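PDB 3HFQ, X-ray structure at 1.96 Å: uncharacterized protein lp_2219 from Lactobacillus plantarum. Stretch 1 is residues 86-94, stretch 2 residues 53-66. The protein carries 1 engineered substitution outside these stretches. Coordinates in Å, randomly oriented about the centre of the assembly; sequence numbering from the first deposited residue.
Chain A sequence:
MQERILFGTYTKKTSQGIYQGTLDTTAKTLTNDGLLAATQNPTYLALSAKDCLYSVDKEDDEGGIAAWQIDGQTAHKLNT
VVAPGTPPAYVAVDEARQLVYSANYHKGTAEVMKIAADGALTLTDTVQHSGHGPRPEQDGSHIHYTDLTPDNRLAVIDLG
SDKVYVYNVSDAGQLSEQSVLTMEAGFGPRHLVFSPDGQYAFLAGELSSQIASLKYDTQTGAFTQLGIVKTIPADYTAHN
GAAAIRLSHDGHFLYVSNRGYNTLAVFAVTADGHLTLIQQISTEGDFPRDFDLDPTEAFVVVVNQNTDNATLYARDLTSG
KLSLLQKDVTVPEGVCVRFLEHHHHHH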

ATOM      1  N   THR A  86      -2.322  18.585   4.991  1.00 18.31           N
ATOM      2  CA  THR A  86      -1.536  17.689   4.155  1.00 17.07           C
ATOM      3  C   THR A  86      -2.378  16.667   3.404  1.00 16.70           C
ATOM      4  O   THR A  86      -3.497  16.350   3.807  1.00 16.03           O
ATOM      5  CB  THR A  86      -0.525  16.906   5.001  1.00 19.17           C
ATOM      6  OG1 THR A  86      -1.233  16.080   5.935  1.00 20.50           O
ATOM      7  CG2 THR A  86       0.384  17.857   5.763  1.00 19.88           C
ATOM      8  N   PRO A  87      -1.847  16.147   2.286  1.00 12.23           N
ATOM      9  CA  PRO A  87      -2.561  15.145   1.489  1.00 14.11           C
ATOM     10  C   PRO A  87      -2.462  13.822   2.250  1.00 10.51           C
ATOM     11  O   PRO A  87      -1.588  13.660   3.100  1.00 13.03           O
ATOM     12  CB  PRO A  87      -1.764  15.095   0.183  1.00 19.23           C
ATOM     13  CG  PRO A  87      -1.036  16.414   0.147  1.00 22.05           C
ATOM     14  CD  PRO A  87      -0.638  16.603   1.583  1.00 17.05           C
ATOM     15  N   PRO A  88      -3.357  12.866   1.961  1.00 13.37           N
ATOM     16  CA  PRO A  88      -3.326  11.566   2.643  1.00 14.57           C
ATOM     17  C   PRO A  88      -2.155  10.691   2.182  1.00 13.61           C
ATOM     18  O   PRO A  88      -1.341  11.120   1.361  1.00 12.81           O
ATOM     19  CB  PRO A  88      -4.689  10.967   2.303  1.00 12.81           C
ATOM     20  CG  PRO A  88      -4.980  11.548   0.946  1.00 14.65           C
ATOM     21  CD  PRO A  88      -4.551  12.988   1.105  1.00 14.12           C
ATOM     22  N   ALA A  89      -2.077   9.466   2.704  1.00  8.51           N
ATOM     23  CA  ALA A  89      -0.984   8.557   2.360  1.00  8.91           C
ATOM     24  C   ALA A  89      -1.429   7.204   1.805  1.00 10.30           C
ATOM     25  O   ALA A  89      -0.612   6.442   1.289  1.00 10.05           O
ATOM     26  CB  ALA A  89      -0.098   8.336   3.584  1.00 11.15           C
ATOM     27  N   TYR A  90      -2.717   6.905   1.924  1.00 12.28           N
ATOM     28  CA  TYR A  90      -3.263   5.639   1.443  1.00 10.95           C
ATOM     29  C   TYR A  90      -4.693   5.875   0.981  1.00 11.68           C
ATOM     30  O   TYR A  90      -5.373   6.767   1.489  1.00  9.99           O
ATOM     31  CB  TYR A  90      -3.260   4.609   2.578  1.00 10.51           C
ATOM     32  CG  TYR A  90      -3.599   3.187   2.166  1.00 10.84           C
ATOM     33  CD1 TYR A  90      -2.623   2.344   1.634  1.00 15.04           C
ATOM     34  CD2 TYR A  90      -4.892   2.680   2.321  1.00 10.21           C
ATOM     35  CE1 TYR A  90      -2.919   1.031   1.274  1.00 14.22           C
ATOM     36  CE2 TYR A  90      -5.204   1.364   1.958  1.00 11.80           C
ATOM     37  CZ  TYR A  90      -4.211   0.547   1.436  1.00 18.18           C
ATOM     38  OH  TYR A  90      -4.498  -0.756   1.088  1.00 16.68           O
ATOM     39  N   VAL A  91      -5.145   5.081   0.017  1.00  8.92           N
ATOM     40  CA  VAL A  91      -6.510   5.189  -0.493  1.00  8.71           C
ATOM     41  C   VAL A  91      -6.962   3.810  -0.970  1.00 11.20           C
ATOM     42  O   VAL A  91      -6.178   3.070  -1.560  1.00  9.46           O
ATOM     43  CB  VAL A  91      -6.603   6.229  -1.653  1.00 13.33           C
ATOM     44  CG1 VAL A  91      -5.709   5.821  -2.817  1.00 14.59           C
ATOM     45  CG2 VAL A  91      -8.051   6.385  -2.100  1.00 11.25           C
ATOM     46  N   ALA A  92      -8.214   3.456  -0.686  1.00  9.21           N
ATOM     47  CA  ALA A  92      -8.757   2.157  -1.091  1.00 11.25           C
ATOM     48  C   ALA A  92     -10.231   2.265  -1.472  1.00 10.45           C
ATOM     49  O   ALA A  92     -10.921   3.197  -1.054  1.00  8.00           O
ATOM     50  CB  ALA A  92      -8.587   1.142   0.040  1.00 10.26           C
ATOM     51  N   VAL A  93     -10.714   1.300  -2.253  1.00 11.39           N
ATOM     52  CA  VAL A  93     -12.109   1.290  -2.689  1.00 12.05           C
ATOM     53  C   VAL A  93     -12.909   0.128  -2.091  1.00 16.21           C
ATOM     54  O   VAL A  93     -12.422  -1.002  -2.018  1.00 13.14           O
ATOM     55  CB  VAL A  93     -12.212   1.199  -4.240  1.00 12.60           C
ATOM     56  CG1 VAL A  93     -13.671   1.020  -4.662  1.00 10.99           C
ATOM     57  CG2 VAL A  93     -11.640   2.465  -4.881  1.00  8.12           C
ATOM     58  N   ASP A  94     -14.132   0.428  -1.659  1.00 12.01           N
ATOM     59  CA  ASP A  94     -15.050  -0.567  -1.104  1.00 11.30           C
ATOM     60  C   ASP A  94     -16.103  -0.740  -2.198  1.00 11.90           C
ATOM     61  O   ASP A  94     -17.001   0.093  -2.332  1.00 10.82           O
ATOM     62  CB  ASP A  94     -15.717  -0.029   0.167  1.00 10.91           C
ATOM     63  CG  ASP A  94     -16.541  -1.082   0.889  1.00 14.69           C
ATOM     64  OD1 ASP A  94     -17.131  -1.945   0.208  1.00 14.57           O
ATOM     65  OD2 ASP A  94     -16.607  -1.039   2.137  1.00 15.39           O
TER
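Stretch 2, residues 53-66: LYSVDKEDDEGGIA

How does stretch 2 lie on stretch 1? It is a β-hairpin, strand 53-59 returning as strand 62-66 through a type II' turn from Glu-59 to Glu-62, and it pairs with itself: Asp-57 N donates to Gly-64 O and Gly-64 N to Asp-57 O, both at 2.8 Å. Strand 90-94 runs nearly antiparallel to strand 53-59, at a crossing angle of 157° and a closest axial approach of 7.0 Å. No hydrogen bond joins the two stretches, so the contact, 532 Å² in all, is one of packing.

What receives the two prolines? Pro-87 and Pro-88, extended at -75/160 and -73/-177, run up to Ala-89, where psi drops to -12°, and Pro-87 lies against Gly-63, CA to CA 3.8 Å. A side chain at Gly-63 would not fit: an ideal CB would lie 2.5 Å from Pro-87 CA. The Pro-87 ring, C-gamma exo, places CB 3.8 Å from Val-56 CG1 and CG 3.6 Å from Lys-58 CB, where the all-t lysine begins its extended run. Pro-88, C-gamma endo, points toward the hairpin; its CD reaches Gly-64 O at 3.1 Å and its CG meets Ile-65 CD1 at 3.6 Å.

Which rotamers let the hairpin fill this space? Val-56, t, brings CG1 within 4.0 Å of Pro-88 CD, so the same methyl serves both prolines. Ile-65 starts sideways, but with both chi angles m its end comes nearer, and CD1 touches Val-91 CG2 at 3.9 Å as well as Pro-88.

How does the strand continue the packing? Alternation turns Val-91 and Val-93 toward the hairpin and Ala-92 away. Val-91, p, sets CG2 4.2 Å from Tyr-54 CB, while Val-93, t, brings CG2 obliquely to the ring of Tyr-54, 3.5 Å from CD2. Tyr-54 is m, and its hydroxyl is hydrogen-bonded elsewhere in the structure.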

ATOM      1  N   LEU A  53     -10.311   5.825 -11.181  1.00 10.03           N
ATOM      2  CA  LEU A  53      -9.061   5.892 -10.447  1.00 12.56           C
ATOM      3  C   LEU A  53      -9.166   6.936  -9.345  1.00 12.98           C
ATOM      4  O   LEU A  53      -9.668   8.037  -9.566  1.00 11.39           O
ATOM      5  CB  LEU A  53      -7.924   6.264 -11.405  1.00 12.85           C
ATOM      6  CG  LEU A  53      -6.535   6.554 -10.831  1.00 16.56           C
ATOM      7  CD1 LEU A  53      -5.965   5.310 -10.163  1.00 15.34           C
ATOM      8  CD2 LEU A  53      -5.627   7.010 -11.963  1.00 17.24           C
ATOM      9  N   TYR A  54      -8.697   6.579  -8.157  1.00 11.19           N
ATOM     10  CA  TYR A  54      -8.726   7.483  -7.019  1.00 11.18           C
ATOM     11  C   TYR A  54      -7.283   7.664  -6.573  1.00 12.18           C
ATOM     12  O   TYR A  54      -6.574   6.694  -6.329  1.00 12.11           O
ATOM     13  CB  TYR A  54      -9.607   6.890  -5.915  1.00  6.47           C
ATOM     14  CG  TYR A  54     -11.042   6.724  -6.377  1.00 11.54           C
ATOM     15  CD1 TYR A  54     -11.870   7.835  -6.546  1.00 12.54           C
ATOM     16  CD2 TYR A  54     -11.537   5.473  -6.751  1.00  7.50           C
ATOM     17  CE1 TYR A  54     -13.154   7.709  -7.075  1.00 11.23           C
ATOM     18  CE2 TYR A  54     -12.829   5.337  -7.285  1.00 10.49           C
ATOM     19  CZ  TYR A  54     -13.624   6.463  -7.451  1.00 11.09           C
ATOM     20  OH  TYR A  54     -14.884   6.351  -8.003  1.00 14.10           O
ATOM     21  N   SER A  55      -6.846   8.916  -6.487  1.00 10.98           N
ATOM     22  CA  SER A  55      -5.467   9.198  -6.128  1.00 11.93           C
ATOM     23  C   SER A  55      -5.285  10.243  -5.048  1.00 12.20           C
ATOM     24  O   SER A  55      -6.098  11.154  -4.899  1.00  9.05           O
ATOM     25  CB  SER A  55      -4.707   9.666  -7.369  1.00 12.95           C
ATOM     26  OG  SER A  55      -5.292  10.859  -7.880  1.00 12.53           O
ATOM     27  N   VAL A  56      -4.200  10.095  -4.298  1.00 10.10           N
ATOM     28  CA  VAL A  56      -3.849  11.054  -3.265  1.00  9.72           C
ATOM     29  C   VAL A  56      -3.701  12.340  -4.065  1.00 11.09           C
ATOM     30  O   VAL A  56      -3.214  12.310  -5.199  1.00 11.04           O
ATOM     31  CB  VAL A  56      -2.511  10.679  -2.610  1.00 11.27           C
ATOM     32  CG1 VAL A  56      -2.013  11.820  -1.725  1.00  6.46           C
ATOM     33  CG2 VAL A  56      -2.693   9.409  -1.786  1.00 13.78           C
ATOM     34  N   ASP A  57      -4.109  13.464  -3.490  1.00 10.08           N
ATOM     35  CA  ASP A  57      -4.056  14.712  -4.228  1.00 10.03           C
ATOM     36  C   ASP A  57      -3.692  15.923  -3.376  1.00 15.18           C
ATOM     37  O   ASP A  57      -4.125  16.049  -2.231  1.00 15.74           O
ATOM     38  CB  ASP A  57      -5.417  14.907  -4.910  1.00 13.47           C
ATOM     39  CG  ASP A  57      -5.532  16.220  -5.645  1.00 24.86           C
ATOM     40  OD1 ASP A  57      -4.552  16.637  -6.297  1.00 27.76           O
ATOM     41  OD2 ASP A  57      -6.622  16.826  -5.583  1.00 26.91           O
ATOM     42  N   LYS A  58      -2.872  16.802  -3.942  1.00 17.18           N
ATOM     43  CA  LYS A  58      -2.464  18.019  -3.257  1.00 19.11           C
ATOM     44  C   LYS A  58      -2.872  19.200  -4.110  1.00 20.12           C
ATOM     45  O   LYS A  58      -2.509  19.296  -5.283  1.00 15.45           O
ATOM     46  CB  LYS A  58      -0.950  18.048  -3.032  1.00 23.89           C
ATOM     47  CG  LYS A  58      -0.459  19.276  -2.265  1.00 22.74           C
ATOM     48  CD  LYS A  58       1.019  19.155  -1.907  1.00 29.09           C
ATOM     49  CE  LYS A  58       1.475  20.301  -1.008  1.00 36.85           C
ATOM     50  NZ  LYS A  58       2.899  20.158  -0.590  1.00 44.70           N
ATOM     51  N   GLU A  59      -3.640  20.096  -3.515  1.00 22.80           N
ATOM     52  CA  GLU A  59      -4.097  21.275  -4.216  1.00 26.59           C
ATOM     53  C   GLU A  59      -3.700  22.426  -3.297  1.00 32.87           C
ATOM     54  O   GLU A  59      -4.465  22.837  -2.426  1.00 31.53           O
ATOM     55  CB  GLU A  59      -5.619  21.178  -4.413  1.00 22.98           C
ATOM     56  CG  GLU A  59      -6.115  19.898  -5.144  1.00 45.39           C
ATOM     57  CD  GLU A  59      -6.083  20.012  -6.668  1.00 53.71           C
ATOM     58  OE1 GLU A  59      -5.986  21.150  -7.171  1.00 56.09           O
ATOM     59  OE2 GLU A  59      -6.175  18.971  -7.365  1.00 55.55           O
ATOM     60  N   ASP A  60      -2.469  22.904  -3.478  1.00 34.09           N
ATOM     61  CA  ASP A  60      -1.913  23.999  -2.684  1.00 35.12           C
ATOM     62  C   ASP A  60      -1.752  23.591  -1.229  1.00 32.43           C
ATOM     63  O   ASP A  60      -1.099  22.588  -0.911  1.00 32.88           O
ATOM     64  CB  ASP A  60      -2.810  25.218  -2.771  1.00 36.47           C
ATOM     65  N   ASP A  61      -2.352  24.392  -0.353  1.00 22.49           N
ATOM     66  CA  ASP A  61      -2.314  24.138   1.074  1.00 24.97           C
ATOM     67  C   ASP A  61      -3.448  23.212   1.487  1.00 24.15           C
ATOM     68  O   ASP A  61      -3.770  23.098   2.667  1.00 27.57           O
ATOM     69  CB  ASP A  61      -2.360  25.455   1.878  1.00 29.82           C
ATOM     70  CG  ASP A  61      -3.502  26.386   1.468  1.00 41.49           C
ATOM     71  OD1 ASP A  61      -4.225  26.102   0.486  1.00 39.63           O
ATOM     72  OD2 ASP A  61      -3.663  27.429   2.142  1.00 50.73           O
ATOM     73  N   GLU A  62      -4.054  22.552   0.505  1.00 19.97           N
ATOM     74  CA  GLU A  62      -5.125  21.606   0.784  1.00 19.94           C
ATOM     75  C   GLU A  62      -4.726  20.247   0.228  1.00 23.53           C
ATOM     76  O   GLU A  62      -3.930  20.157  -0.708  1.00 24.40           O
ATOM     77  CB  GLU A  62      -6.447  22.051   0.152  1.00 24.28           C
ATOM     78  CG  GLU A  62      -7.096  23.249   0.828  1.00 32.60           C
ATOM     79  CD  GLU A  62      -8.522  23.467   0.362  1.00 40.29           C
ATOM     80  OE1 GLU A  62      -8.716  23.814  -0.822  1.00 46.55           O
ATOM     81  OE2 GLU A  62      -9.447  23.279   1.177  1.00 37.71           O
ATOM     82  N   GLY A  63      -5.278  19.191   0.812  1.00 19.85           N
ATOM     83  CA  GLY A  63      -4.956  17.852   0.360  1.00 17.28           C
ATOM     84  C   GLY A  63      -6.151  16.936   0.494  1.00 19.13           C
ATOM     85  O   GLY A  63      -7.041  17.185   1.303  1.00 14.97           O
ATOM     86  N   GLY A  64      -6.174  15.873  -0.298  1.00 15.99           N
ATOM     87  CA  GLY A  64      -7.289  14.947  -0.230  1.00 15.38           C
ATOM     88  C   GLY A  64      -7.208  13.884  -1.303  1.00 13.53           C
ATOM     89  O   GLY A  64      -6.133  13.354  -1.575  1.00 13.31           O
ATOM     90  N   ILE A  65      -8.347  13.585  -1.918  1.00 11.50           N
ATOM     91  CA  ILE A  65      -8.423  12.564  -2.956  1.00  8.63           C
ATOM     92  C   ILE A  65      -9.029  13.099  -4.250  1.00 11.68           C
ATOM     93  O   ILE A  65      -9.992  13.867  -4.225  1.00 12.89           O
ATOM     94  CB  ILE A  65      -9.288  11.374  -2.486  1.00  9.52           C
ATOM     95  CG1 ILE A  65      -8.697  10.771  -1.205  1.00 12.74           C
ATOM     96  CG2 ILE A  65      -9.386  10.326  -3.594  1.00 10.26           C
ATOM     97  CD1 ILE A  65      -7.326  10.125  -1.384  1.00  8.18           C
ATOM     98  N   ALA A  66      -8.458  12.687  -5.377  1.00 14.10           N
ATOM     99  CA  ALA A  66      -8.953  13.092  -6.688  1.00 13.05           C
ATOM    100  C   ALA A  66      -9.565  11.865  -7.350  1.00 13.17           C
ATOM    101  O   ALA A  66      -9.044  10.757  -7.215  1.00 11.14           O
ATOM    102  CB  ALA A  66      -7.809  13.630  -7.546  1.00  9.65           C
TER